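Long-range contacts in putative sugar phosphate isomerase (Acidithiobacillus ferrooxidans, PDB 3L2H), which is probably a metal-binding isomerase of sugar phosphates, built on the cupin fold: residues Thr60-His65 with Ala102-Ile107; Leu64-Glu69 with Gln126-Tyr131. All blocks are in the same frame, centred on the assembly; numbering follows the deposited sequence.

Contact 1: Thr60-His65 with Ala102-Ile107. With EDO (1,2-ethanediol), chain N.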
ATOM      1  N   THR B  60       3.617  -7.078  27.445  1.00 18.22           N
ATOM      2  CA  THR B  60       4.208  -6.039  26.621  1.00 18.42           C
ATOM      3  C   THR B  60       4.561  -4.828  27.482  1.00 18.29           C
ATOM      4  O   THR B  60       4.358  -4.852  28.683  1.00 18.16           O
ATOM      5  CB  THR B  60       3.182  -5.583  25.520  1.00 18.25           C
ATOM      6  OG1 THR B  60       3.841  -4.785  24.536  1.00 18.59           O
ATOM      7  CG2 THR B  60       2.014  -4.811  26.162  1.00 18.05           C
ATOM      8  N   GLU B  61       5.143  -3.798  26.883  1.00 17.41           N
ATOM      9  CA  GLU B  61       5.149  -2.481  27.517  1.00 16.80           C
ATOM     10  C   GLU B  61       3.926  -1.762  27.019  1.00 16.29           C
ATOM     11  O   GLU B  61       3.647  -1.768  25.811  1.00 17.27           O
ATOM     12  CB  GLU B  61       6.398  -1.680  27.150  1.00 17.86           C
ATOM     13  CG  GLU B  61       6.335  -0.206  27.572  1.00 18.60           C
ATOM     14  CD  GLU B  61       6.307   0.017  29.078  1.00 18.81           C
ATOM     15  OE1 GLU B  61       6.561  -0.954  29.825  1.00 18.92           O
ATOM     16  OE2 GLU B  61       6.053   1.173  29.556  1.00 18.77           O
ATOM     17  N   TYR B  62       3.156  -1.186  27.935  1.00 16.32           N
ATOM     18  CA  TYR B  62       1.962  -0.374  27.628  1.00 16.24           C
ATOM     19  C   TYR B  62       2.174   0.449  26.375  1.00 15.62           C
ATOM     20  O   TYR B  62       3.082   1.281  26.329  1.00 14.79           O
ATOM     21  CB  TYR B  62       1.700   0.525  28.805  1.00 16.47           C
ATOM     22  CG  TYR B  62       0.409   1.314  28.816  1.00 17.22           C
ATOM     23  CD1 TYR B  62      -0.831   0.683  28.918  1.00 17.57           C
ATOM     24  CD2 TYR B  62       0.433   2.697  28.734  1.00 17.76           C
ATOM     25  CE1 TYR B  62      -2.025   1.429  28.962  1.00 17.32           C
ATOM     26  CE2 TYR B  62      -0.730   3.451  28.796  1.00 18.24           C
ATOM     27  CZ  TYR B  62      -1.950   2.811  28.908  1.00 18.38           C
ATOM     28  OH  TYR B  62      -3.071   3.563  28.942  1.00 19.39           O
ATOM     29  N   HIS B  63       1.346   0.203  25.348  1.00 16.02           N
ATOM     30  CA  HIS B  63       1.601   0.821  24.054  1.00 15.98           C
ATOM     31  C   HIS B  63       0.346   1.053  23.196  1.00 16.73           C
ATOM     32  O   HIS B  63      -0.720   0.470  23.420  1.00 16.09           O
ATOM     33  CB  HIS B  63       2.616  -0.036  23.269  1.00 16.42           C
ATOM     34  CG  HIS B  63       2.043  -1.327  22.784  1.00 16.84           C
ATOM     35  ND1 HIS B  63       2.134  -2.499  23.499  1.00 18.67           N
ATOM     36  CD2 HIS B  63       1.254  -1.604  21.712  1.00 18.82           C
ATOM     37  CE1 HIS B  63       1.502  -3.462  22.849  1.00 19.11           C
ATOM     38  NE2 HIS B  63       0.922  -2.937  21.780  1.00 18.71           N
ATOM     39  N   LEU B  64       0.529   1.904  22.185  1.00 17.29           N
ATOM     40  CA  LEU B  64      -0.510   2.286  21.242  1.00 17.92           C
ATOM     41  C   LEU B  64       0.089   2.276  19.853  1.00 17.79           C
ATOM     42  O   LEU B  64       1.090   2.958  19.597  1.00 17.03           O
ATOM     43  CB  LEU B  64      -1.000   3.703  21.545  1.00 18.61           C
ATOM     44  CG  LEU B  64      -2.069   4.256  20.608  1.00 20.08           C
ATOM     45  CD1 LEU B  64      -3.405   3.542  20.785  1.00 21.12           C
ATOM     46  CD2 LEU B  64      -2.247   5.744  20.871  1.00 21.63           C
ATOM     47  N   HIS B  65      -0.508   1.508  18.948  1.00 18.19           N
ATOM     48  CA  HIS B  65      -0.116   1.517  17.533  1.00 17.62           C
ATOM     49  C   HIS B  65      -0.927   2.552  16.745  1.00 17.98           C
ATOM     50  O   HIS B  65      -2.131   2.684  16.916  1.00 17.34           O
ATOM     51  CB  HIS B  65      -0.398   0.170  16.870  1.00 17.88           C
ATOM     52  CG  HIS B  65       0.500  -0.940  17.290  1.00 18.34           C
ATOM     53  ND1 HIS B  65       1.679  -1.210  16.643  1.00 17.35           N
ATOM     54  CD2 HIS B  65       0.349  -1.911  18.223  1.00 19.10           C
ATOM     55  CE1 HIS B  65       2.258  -2.256  17.214  1.00 18.91           C
ATOM     56  NE2 HIS B  65       1.473  -2.699  18.173  1.00 19.27           N
ATOM     57  N   ALA B 102      -6.789   3.502  18.934  1.00 21.55           N
ATOM     58  CA  ALA B 102      -7.982   3.371  19.736  1.00 20.65           C
ATOM     59  C   ALA B 102      -7.692   3.417  21.220  1.00 20.46           C
ATOM     60  O   ALA B 102      -8.367   4.138  21.939  1.00 19.67           O
ATOM     61  CB  ALA B 102      -8.710   2.074  19.382  1.00 20.09           C
ATOM     62  N   ALA B 103      -6.704   2.655  21.694  1.00 19.06           N
ATOM     63  CA  ALA B 103      -6.441   2.590  23.121  1.00 18.28           C
ATOM     64  C   ALA B 103      -5.063   1.986  23.407  1.00 17.50           C
ATOM     65  O   ALA B 103      -4.731   0.930  22.861  1.00 18.56           O
ATOM     66  CB  ALA B 103      -7.504   1.759  23.790  1.00 17.69           C
ATOM     67  N   ALA B 104      -4.271   2.643  24.246  1.00 16.54           N
ATOM     68  CA  ALA B 104      -3.029   2.041  24.760  1.00 15.92           C
ATOM     69  C   ALA B 104      -3.402   0.877  25.681  1.00 15.38           C
ATOM     70  O   ALA B 104      -4.387   0.959  26.408  1.00 14.80           O
ATOM     71  CB  ALA B 104      -2.191   3.098  25.506  1.00 15.84           C
ATOM     72  N   HIS B 105      -2.621  -0.189  25.667  1.00 16.11           N
ATOM     73  CA  HIS B 105      -2.889  -1.324  26.519  1.00 16.31           C
ATOM     74  C   HIS B 105      -1.671  -2.108  26.910  1.00 16.45           C
ATOM     75  O   HIS B 105      -0.621  -2.043  26.256  1.00 17.27           O
ATOM     76  CB  HIS B 105      -3.855  -2.306  25.798  1.00 17.16           C
ATOM     77  CG  HIS B 105      -3.163  -3.406  25.067  1.00 17.43           C
ATOM     78  ND1 HIS B 105      -2.701  -3.271  23.779  1.00 18.11           N
ATOM     79  CD2 HIS B 105      -2.842  -4.669  25.458  1.00 18.51           C
ATOM     80  CE1 HIS B 105      -2.111  -4.404  23.411  1.00 19.53           C
ATOM     81  NE2 HIS B 105      -2.203  -5.276  24.410  1.00 18.89           N
ATOM     82  N   SER B 106      -1.854  -2.885  27.973  1.00 16.77           N
ATOM     83  CA  SER B 106      -0.979  -3.964  28.336  1.00 18.23           C
ATOM     84  C   SER B 106      -1.820  -5.012  29.088  1.00 17.92           C
ATOM     85  O   SER B 106      -2.913  -4.732  29.538  1.00 18.10           O
ATOM     86  CB  SER B 106       0.215  -3.505  29.190  1.00 18.40           C
ATOM     87  OG  SER B 106      -0.222  -2.857  30.381  1.00 20.73           O
ATOM     88  N   ILE B 107      -1.292  -6.225  29.182  1.00 17.84           N
ATOM     89  CA  ILE B 107      -1.893  -7.302  29.948  1.00 17.09           C
ATOM     90  C   ILE B 107      -0.898  -7.820  30.990  1.00 17.63           C
ATOM     91  O   ILE B 107       0.296  -8.002  30.687  1.00 17.16           O
ATOM     92  CB  ILE B 107      -2.307  -8.474  29.030  1.00 16.76           C
ATOM     93  CG1 ILE B 107      -3.487  -8.073  28.145  1.00 16.66           C
ATOM     94  CG2 ILE B 107      -2.688  -9.760  29.839  1.00 16.72           C
ATOM     95  CD1 ILE B 107      -3.680  -8.948  26.875  1.00 16.47           C
TER
HETATM   96  C1  EDO N 165       0.611  -7.965  23.051  1.00 29.66           C
HETATM   97  O1  EDO N 165       0.738  -6.651  22.465  1.00 29.55           O
HETATM   98  C2  EDO N 165      -0.717  -8.108  23.754  1.00 29.06           C
HETATM   99  O2  EDO N 165      -0.620  -7.410  25.014  1.00 28.94           O
HETATM  100  O   HOH W   1      -2.809  -0.875  22.247  1.00 18.18           O
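His63 and His105 form the antiparallel hydrogen-bonded pair at the middle of this contact: His63 N donates to His105 O at 3.1 Å, and His105 N returns a bond to His63 O at 3.0 Å. Their imidazoles lie side by side and point the same way, with planes inclined at 63° and His63 NE2 3.7 Å from His105 CE1. A water donates to both His63 O and Ala103 O and also bonds His105 ND1, tying the ring to the two backbones. On its other nitrogen, His105 NE2 meets O2 of a 1,2-ethanediol at 2.7 Å, while O1 of that molecule lies at the edge of the His63 ring. Beside the histidines, the Tyr62 ring spreads one face over Ala104, whose CB comes within 3.4 Å of Tyr62 CZ, offset toward the rim. Tyr62 CG stands anti to the backbone N (chi1 -171°), beside the carbonyl carbon, and from there the ring reaches the Ala104 methyl. An alanine here would probably leave the Ala104 methyl without its aromatic cover and open a gap beside Ser106. Leu64 CD1 rests on the Ala103 peptide, 3.5 Å from Ala103 C, and Thr60 CG2 packs against Ser106 CB at the opposite end.

The second shell fixes the rotation of His63: its ND1 donates, in the ring plane, to Glu61 O at 2.9 Å, and its NE2 bonds Glu70. His63, His65, Glu70 and His105 fall in the HisXHis...Glu...His pattern that commonly binds metal in cupins; here a diol, probably from the crystallisation liquor, lies beside them, held also by Ser59 and Glu70. His105 also stacks on Phe98. The strand 105-108 borders strand 79-83, Ser106 pairing with Thr82, while His63 leans on Val129 and Tyr131 of strand 126-131.

Contact 2: Leu64-Glu69 with Gln126-Tyr131; sequences LHHYEE and QDVVDY
Asp127 OD2 accepts a 2.7 Å hydrogen bond from His65 ND1 on its syn lone pair, with ring and carboxylate only 3° from coplanar. A water donates to the same oxygen and, weakly, to Glu68 OE1, which lies 3.7 Å from Asp127 OD2; this bridge, with Arg140 at Glu68 OE2, would probably ease their repulsion. The other oxygen, Asp127 OD1, takes Tyr67 N at 2.9 Å and, weakly, Glu68 N at 3.3 Å, steadying the turn after the strand. Asp127 CG stands anti to its backbone N (chi1 -164°), beside that turn, and its hold on the His65 ring is consistent with a second-shell role if His65 binds metal as in other cupins.

His66 NE2 donates to Asp130 OD2 at 2.8 Å from well above the carboxylate plane, while Val128 CG1 sits over the centre of the imidazole, 3.9 Å from its centroid. Leu64 and Asp130 exchange two backbone bonds, and His66 N follows with one to Val128 O.

Within this chain strand 64-65 is outermost in a four-stranded antiparallel sheet, with 126-131 between it and 136-141. From that next strand Arg137 makes a salt bridge to Asp130 OD1, and Tyr67 OH bonds Asn142 of a neighbouring subunit.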
ATOM      1  N   LEU B  64       0.529   1.904  22.185  1.00 17.29           N
ATOM      2  CA  LEU B  64      -0.510   2.286  21.242  1.00 17.92           C
ATOM      3  C   LEU B  64       0.089   2.276  19.853  1.00 17.79           C
ATOM      4  O   LEU B  64       1.090   2.958  19.597  1.00 17.03           O
ATOM      5  CB  LEU B  64      -1.000   3.703  21.545  1.00 18.61           C
ATOM      6  CG  LEU B  64      -2.069   4.256  20.608  1.00 20.08           C
ATOM      7  CD1 LEU B  64      -3.405   3.542  20.785  1.00 21.12           C
ATOM      8  CD2 LEU B  64      -2.247   5.744  20.871  1.00 21.63           C
ATOM      9  N   HIS B  65      -0.508   1.508  18.948  1.00 18.19           N
ATOM     10  CA  HIS B  65      -0.116   1.517  17.533  1.00 17.62           C
ATOM     11  C   HIS B  65      -0.927   2.552  16.745  1.00 17.98           C
ATOM     12  O   HIS B  65      -2.131   2.684  16.916  1.00 17.34           O
ATOM     13  CB  HIS B  65      -0.398   0.170  16.870  1.00 17.88           C
ATOM     14  CG  HIS B  65       0.500  -0.940  17.290  1.00 18.34           C
ATOM     15  ND1 HIS B  65       1.679  -1.210  16.643  1.00 17.35           N
ATOM     16  CD2 HIS B  65       0.349  -1.911  18.223  1.00 19.10           C
ATOM     17  CE1 HIS B  65       2.258  -2.256  17.214  1.00 18.91           C
ATOM     18  NE2 HIS B  65       1.473  -2.699  18.173  1.00 19.27           N
ATOM     19  N   HIS B  66      -0.277   3.223  15.828  1.00 18.14           N
ATOM     20  CA  HIS B  66      -0.948   4.179  14.979  1.00 18.75           C
ATOM     21  C   HIS B  66      -1.418   3.586  13.640  1.00 17.98           C
ATOM     22  O   HIS B  66      -2.316   4.159  13.032  1.00 18.26           O
ATOM     23  CB  HIS B  66      -0.000   5.357  14.667  1.00 18.67           C
ATOM     24  CG  HIS B  66       0.304   6.223  15.842  1.00 19.05           C
ATOM     25  ND1 HIS B  66       0.404   7.594  15.744  1.00 19.22           N
ATOM     26  CD2 HIS B  66       0.529   5.918  17.146  1.00 19.24           C
ATOM     27  CE1 HIS B  66       0.681   8.087  16.936  1.00 19.94           C
ATOM     28  NE2 HIS B  66       0.758   7.092  17.804  1.00 19.02           N
ATOM     29  N   TYR B  67      -0.783   2.512  13.164  1.00 17.59           N
ATOM     30  CA  TYR B  67      -1.108   1.911  11.858  1.00 17.44           C
ATOM     31  C   TYR B  67      -1.378   0.409  11.893  1.00 18.18           C
ATOM     32  O   TYR B  67      -2.211  -0.087  11.116  1.00 20.28           O
ATOM     33  CB  TYR B  67       0.038   2.185  10.837  1.00 17.33           C
ATOM     34  CG  TYR B  67       0.065   3.616  10.394  1.00 16.87           C
ATOM     35  CD1 TYR B  67      -0.738   4.049   9.346  1.00 16.67           C
ATOM     36  CD2 TYR B  67       0.828   4.548  11.062  1.00 16.80           C
ATOM     37  CE1 TYR B  67      -0.748   5.394   8.978  1.00 16.76           C
ATOM     38  CE2 TYR B  67       0.832   5.920  10.701  1.00 16.14           C
ATOM     39  CZ  TYR B  67       0.065   6.323   9.665  1.00 16.35           C
ATOM     40  OH  TYR B  67       0.027   7.647   9.285  1.00 15.46           O
ATOM     41  N   GLU B  68      -0.665  -0.335  12.715  1.00 16.41           N
ATOM     42  CA  GLU B  68      -0.913  -1.779  12.816  1.00 17.35           C
ATOM     43  C   GLU B  68      -2.035  -2.131  13.804  1.00 18.14           C
ATOM     44  O   GLU B  68      -2.020  -1.686  14.960  1.00 18.91           O
ATOM     45  CB  GLU B  68       0.339  -2.550  13.234  1.00 17.58           C
ATOM     46  CG  GLU B  68       1.467  -2.651  12.194  1.00 18.02           C
ATOM     47  CD  GLU B  68       2.656  -3.471  12.663  1.00 19.01           C
ATOM     48  OE1 GLU B  68       2.678  -3.903  13.841  1.00 19.21           O
ATOM     49  OE2 GLU B  68       3.597  -3.737  11.845  1.00 19.86           O
ATOM     50  N   GLU B  69      -3.022  -2.903  13.338  1.00 16.56           N
ATOM     51  CA  GLU B  69      -4.011  -3.497  14.223  1.00 15.90           C
ATOM     52  C   GLU B  69      -3.415  -4.665  15.013  1.00 16.21           C
ATOM     53  O   GLU B  69      -2.461  -5.308  14.580  1.00 15.66           O
ATOM     54  CB  GLU B  69      -5.241  -3.964  13.404  1.00 16.30           C
ATOM     55  CG  GLU B  69      -5.998  -2.737  12.890  1.00 17.85           C
ATOM     56  CD  GLU B  69      -7.258  -3.071  12.155  1.00 18.02           C
ATOM     57  OE1 GLU B  69      -7.364  -4.218  11.698  1.00 17.48           O
ATOM     58  OE2 GLU B  69      -8.115  -2.164  12.030  1.00 18.35           O
ATOM     59  N   GLN B 126       5.642   0.289   7.680  1.00 17.36           N
ATOM     60  CA  GLN B 126       5.672   1.515   8.474  1.00 17.20           C
ATOM     61  C   GLN B 126       4.642   1.497   9.621  1.00 16.62           C
ATOM     62  O   GLN B 126       3.467   1.172   9.426  1.00 16.90           O
ATOM     63  CB  GLN B 126       5.395   2.749   7.615  1.00 17.63           C
ATOM     64  CG  GLN B 126       6.453   3.049   6.514  1.00 18.75           C
ATOM     65  CD  GLN B 126       6.129   4.349   5.724  1.00 20.53           C
ATOM     66  OE1 GLN B 126       5.465   4.256   4.705  1.00 19.18           O
ATOM     67  NE2 GLN B 126       6.547   5.568   6.246  1.00 20.52           N
ATOM     68  N   ASP B 127       5.071   1.967  10.781  1.00 15.30           N
ATOM     69  CA  ASP B 127       4.163   2.114  11.921  1.00 15.97           C
ATOM     70  C   ASP B 127       4.758   3.155  12.844  1.00 14.68           C
ATOM     71  O   ASP B 127       5.931   3.550  12.722  1.00 14.22           O
ATOM     72  CB  ASP B 127       3.991   0.757  12.625  1.00 16.25           C
ATOM     73  CG  ASP B 127       2.791   0.688  13.588  1.00 17.18           C
ATOM     74  OD1 ASP B 127       1.878   1.544  13.543  1.00 17.34           O
ATOM     75  OD2 ASP B 127       2.810  -0.283  14.393  1.00 19.01           O
ATOM     76  N   VAL B 128       3.937   3.614  13.762  1.00 15.75           N
ATOM     77  CA  VAL B 128       4.333   4.524  14.803  1.00 15.09           C
ATOM     78  C   VAL B 128       3.746   3.908  16.063  1.00 16.71           C
ATOM     79  O   VAL B 128       2.574   3.498  16.067  1.00 16.52           O
ATOM     80  CB  VAL B 128       3.819   5.939  14.583  1.00 14.98           C
ATOM     81  CG1 VAL B 128       4.270   6.845  15.767  1.00 13.65           C
ATOM     82  CG2 VAL B 128       4.283   6.499  13.220  1.00 15.40           C
ATOM     83  N   VAL B 129       4.553   3.771  17.099  1.00 16.76           N
ATOM     84  CA  VAL B 129       4.075   3.178  18.327  1.00 16.84           C
ATOM     85  C   VAL B 129       4.416   4.075  19.485  1.00 16.93           C
ATOM     86  O   VAL B 129       5.576   4.481  19.624  1.00 16.10           O
ATOM     87  CB  VAL B 129       4.678   1.800  18.572  1.00 17.57           C
ATOM     88  CG1 VAL B 129       4.059   1.178  19.881  1.00 17.69           C
ATOM     89  CG2 VAL B 129       4.505   0.896  17.340  1.00 18.28           C
ATOM     90  N   ASP B 130       3.428   4.363  20.334  1.00 16.03           N
ATOM     91  CA  ASP B 130       3.648   5.184  21.505  1.00 16.73           C
ATOM     92  C   ASP B 130       3.791   4.311  22.725  1.00 17.24           C
ATOM     93  O   ASP B 130       3.060   3.337  22.878  1.00 15.51           O
ATOM     94  CB  ASP B 130       2.519   6.156  21.746  1.00 16.43           C
ATOM     95  CG  ASP B 130       2.545   7.318  20.780  1.00 18.19           C
ATOM     96  OD1 ASP B 130       3.654   7.631  20.301  1.00 17.87           O
ATOM     97  OD2 ASP B 130       1.463   7.850  20.438  1.00 18.66           O
ATOM     98  N   TYR B 131       4.778   4.652  23.557  1.00 17.16           N
ATOM     99  CA  TYR B 131       4.955   4.032  24.874  1.00 17.16           C
ATOM    100  C   TYR B 131       4.728   5.105  25.934  1.00 17.26           C
ATOM    101  O   TYR B 131       5.682   5.698  26.451  1.00 19.00           O
ATOM    102  CB  TYR B 131       6.334   3.397  24.981  1.00 17.00           C
ATOM    103  CG  TYR B 131       6.589   2.340  23.946  1.00 17.47           C
ATOM    104  CD1 TYR B 131       6.040   1.083  24.059  1.00 17.34           C
ATOM    105  CD2 TYR B 131       7.370   2.615  22.845  1.00 18.41           C
ATOM    106  CE1 TYR B 131       6.271   0.108  23.124  1.00 17.88           C
ATOM    107  CE2 TYR B 131       7.605   1.647  21.878  1.00 19.32           C
ATOM    108  CZ  TYR B 131       7.076   0.396  22.035  1.00 19.74           C
ATOM    109  OH  TYR B 131       7.300  -0.563  21.065  1.00 22.58           O
TER
HETATM  110  O   HOH W   2       4.718  -2.072  14.694  1.00 21.73           O

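Overall arrangement
Both contacts start from strand 64-65 and share Leu64 and His65, their centres about 9 Å apart. Contact 1 is the more buried: a single antiparallel bridge between a mostly irregular segment and the start of strand 105-108, with neighbouring histidines, a water and a diol at what is probably the metal pocket of the cupin. Contact 2 is only partly buried and richer in charge, its carboxylates gripping histidines and backbone N-H groups. Both touch neighbouring subunits, contact 1 by packing and contact 2 also by hydrogen bonds. The two meet where His63 packs on Asp130 and Tyr131. Together they link the three-stranded sheet containing 105-108 to the four-stranded sheet containing 126-131.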